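Local coordinates for transcriptional regulator (Bacillus halodurans, PDB 1Z4E), which is a transcriptional regulator with the GNAT fold of the acetyltransferase family and may transfer acyl groups, at the interface of chains A and B. Residues are numbered along the deposited sequence; one frame, centred on the assembly and turned at random. Chains: chain A/B, transcriptional regulator.

The interface of chains A and B. Residues chain A 48-49, 55, 71; chain B 75-77, 84.
B:Pro76, at the end of strand 65-76 of chain B, pushes its ring against helix 40-51 of chain A. Its CG lies 3.9 Å from CB of A:Glu48 and about as far from CG1 of A:Ile49, whose side chain runs past the proline in the opposite direction. The CD1 methyl of A:Ile49 reaches on toward the backbone of B:Tyr77. Alongside the proline, the B:Thr75 methyl CG2 comes 4.0 Å from CG of A:Asn55, and the same methyl also rests on one face of the B:Tyr77 ring, toward the rim.

Next comes the amide of A:Gln71. Its chain is extended beyond CG, with CG anti to the backbone N (chi1 -171°), and this carries the amide across to B:Tyr77. The two side chains cross at roughly a right angle, amide and ring planes 44° apart, and CD of A:Gln71 lies 3.6 Å from ring atom CD1 of B:Tyr77.

The polar grip centres on the carbonyl of B:Pro76. NE2 of A:Gln71 donates a nearly straight hydrogen bond to O of B:Pro76 (2.9 Å), in the carbonyl plane. ND2 of A:Asn55 donates a longer one to O of B:Pro76 (3.3 Å), on a lone pair. NE2 of A:Gln71 also donates to OD1 of A:Asn55 at 2.8 Å, so both amides are fixed in rotation, each turned with its NH2 toward the proline oxygen. Putting an alanine at A:Gln71 would probably leave that carbonyl with the longer A:Asn55 bond, take from OD1 of A:Asn55 the A:Gln71 donor and let the asparagine amide turn.

At the rim, A:Glu48 bends at chi2 (-61°) and brings OE1 to the edge of the B:Trp84 indole, in its plane, 3.9 Å from CZ2. One face of the B:Trp84 indole, near its rim, backs CB of B:Pro76.

Repeated by the two-fold axis, this patch docks a strand end of each subunit against the helix and sheet of the other, joining the two GNAT folds in what may be the working dimer.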
ATOM      1  N   GLU A  48     -10.231  13.425  -4.792  1.00 16.25           N
ATOM      2  CA  GLU A  48      -8.803  13.170  -4.981  1.00 19.04           C
ATOM      3  C   GLU A  48      -8.600  11.824  -5.676  1.00 17.49           C
ATOM      4  O   GLU A  48      -7.783  11.701  -6.588  1.00 16.56           O
ATOM      5  CB  GLU A  48      -8.080  13.169  -3.632  1.00 26.56           C
ATOM      6  CG  GLU A  48      -8.136  14.502  -2.902  1.00 26.98           C
ATOM      7  CD  GLU A  48      -7.484  15.623  -3.691  1.00 42.51           C
ATOM      8  OE1 GLU A  48      -6.269  15.528  -3.969  1.00 45.10           O
ATOM      9  OE2 GLU A  48      -8.191  16.597  -4.037  1.00 46.22           O
ATOM     10  N   ILE A  49      -9.363  10.823  -5.247  1.00 14.89           N
ATOM     11  CA  ILE A  49      -9.282   9.488  -5.829  1.00 14.83           C
ATOM     12  C   ILE A  49      -9.713   9.535  -7.296  1.00 15.26           C
ATOM     13  O   ILE A  49      -9.052   8.971  -8.174  1.00 16.10           O
ATOM     14  CB  ILE A  49     -10.200   8.506  -5.054  1.00 14.82           C
ATOM     15  CG1 ILE A  49      -9.640   8.287  -3.641  1.00 18.11           C
ATOM     16  CG2 ILE A  49     -10.326   7.185  -5.809  1.00 15.77           C
ATOM     17  CD1 ILE A  49     -10.573   7.520  -2.706  1.00 23.70           C
ATOM     18  N   ASN A  55      -5.718   5.359  -8.972  1.00 15.66           N
ATOM     19  CA  ASN A  55      -6.333   5.158  -7.662  1.00 16.14           C
ATOM     20  C   ASN A  55      -7.821   5.039  -7.971  1.00 16.36           C
ATOM     21  O   ASN A  55      -8.425   5.986  -8.465  1.00 15.10           O
ATOM     22  CB  ASN A  55      -6.054   6.366  -6.763  1.00 15.22           C
ATOM     23  CG  ASN A  55      -6.227   6.051  -5.298  1.00 18.82           C
ATOM     24  OD1 ASN A  55      -6.342   4.885  -4.912  1.00 22.33           O
ATOM     25  ND2 ASN A  55      -6.229   7.088  -4.465  1.00 21.04           N
ATOM     26  N   GLN A  71     -11.119  -0.443  -2.808  1.00 14.62           N
ATOM     27  CA  GLN A  71     -10.313   0.586  -3.440  1.00 16.10           C
ATOM     28  C   GLN A  71      -9.074  -0.146  -3.917  1.00 14.64           C
ATOM     29  O   GLN A  71      -8.613  -1.084  -3.264  1.00 13.95           O
ATOM     30  CB  GLN A  71      -9.917   1.687  -2.454  1.00 14.59           C
ATOM     31  CG  GLN A  71      -9.261   2.886  -3.154  1.00 18.97           C
ATOM     32  CD  GLN A  71      -8.943   4.038  -2.212  1.00 20.94           C
ATOM     33  OE1 GLN A  71      -9.609   4.223  -1.195  1.00 14.95           O
ATOM     34  NE2 GLN A  71      -7.938   4.833  -2.561  1.00 18.89           N
TER
ATOM     35  N   THR B  75      -1.302   8.357  -0.179  1.00 14.88           N
ATOM     36  CA  THR B  75      -2.515   8.061  -0.927  1.00 16.27           C
ATOM     37  C   THR B  75      -3.802   8.401  -0.189  1.00 15.40           C
ATOM     38  O   THR B  75      -3.887   8.237   1.033  1.00 14.35           O
ATOM     39  CB  THR B  75      -2.546   6.549  -1.260  1.00 10.35           C
ATOM     40  OG1 THR B  75      -1.327   6.183  -1.914  1.00 14.26           O
ATOM     41  CG2 THR B  75      -3.737   6.205  -2.175  1.00 13.83           C
ATOM     42  N   PRO B  76      -4.817   8.901  -0.920  1.00 17.96           N
ATOM     43  CA  PRO B  76      -6.105   9.245  -0.308  1.00 17.69           C
ATOM     44  C   PRO B  76      -7.008   8.008  -0.333  1.00 16.24           C
ATOM     45  O   PRO B  76      -6.985   7.236  -1.297  1.00 15.75           O
ATOM     46  CB  PRO B  76      -6.637  10.343  -1.216  1.00 13.45           C
ATOM     47  CG  PRO B  76      -6.150   9.894  -2.575  1.00 16.42           C
ATOM     48  CD  PRO B  76      -4.720   9.460  -2.285  1.00 14.69           C
ATOM     49  N   TYR B  77      -7.785   7.809   0.727  1.00 15.62           N
ATOM     50  CA  TYR B  77      -8.701   6.670   0.803  1.00 17.51           C
ATOM     51  C   TYR B  77     -10.045   7.156   1.353  1.00 17.91           C
ATOM     52  O   TYR B  77     -10.114   8.218   1.978  1.00 15.33           O
ATOM     53  CB  TYR B  77      -8.162   5.603   1.760  1.00 18.31           C
ATOM     54  CG  TYR B  77      -6.828   5.002   1.391  1.00 21.80           C
ATOM     55  CD1 TYR B  77      -6.747   3.811   0.659  1.00 17.83           C
ATOM     56  CD2 TYR B  77      -5.642   5.608   1.795  1.00 20.78           C
ATOM     57  CE1 TYR B  77      -5.500   3.240   0.345  1.00 21.40           C
ATOM     58  CE2 TYR B  77      -4.405   5.053   1.491  1.00 20.86           C
ATOM     59  CZ  TYR B  77      -4.337   3.876   0.772  1.00 20.05           C
ATOM     60  OH  TYR B  77      -3.103   3.344   0.501  1.00 25.28           O
ATOM     61  N   TRP B  84      -5.904  10.266   4.427  1.00 18.61           N
ATOM     62  CA  TRP B  84      -4.770   9.950   3.576  1.00 19.62           C
ATOM     63  C   TRP B  84      -3.863   9.065   4.419  1.00 19.78           C
ATOM     64  O   TRP B  84      -3.787   9.232   5.636  1.00 17.18           O
ATOM     65  CB  TRP B  84      -3.984  11.205   3.199  1.00 22.11           C
ATOM     66  CG  TRP B  84      -4.505  11.956   2.026  1.00 23.48           C
ATOM     67  CD1 TRP B  84      -5.681  12.638   1.944  1.00 22.45           C
ATOM     68  CD2 TRP B  84      -3.838  12.150   0.772  1.00 21.68           C
ATOM     69  NE1 TRP B  84      -5.788  13.254   0.715  1.00 23.14           N
ATOM     70  CE2 TRP B  84      -4.670  12.970  -0.022  1.00 23.66           C
ATOM     71  CE3 TRP B  84      -2.616  11.711   0.245  1.00 22.20           C
ATOM     72  CZ2 TRP B  84      -4.320  13.362  -1.319  1.00 22.65           C
ATOM     73  CZ3 TRP B  84      -2.266  12.101  -1.047  1.00 22.32           C
ATOM     74  CH2 TRP B  84      -3.118  12.920  -1.814  1.00 28.83           C
TER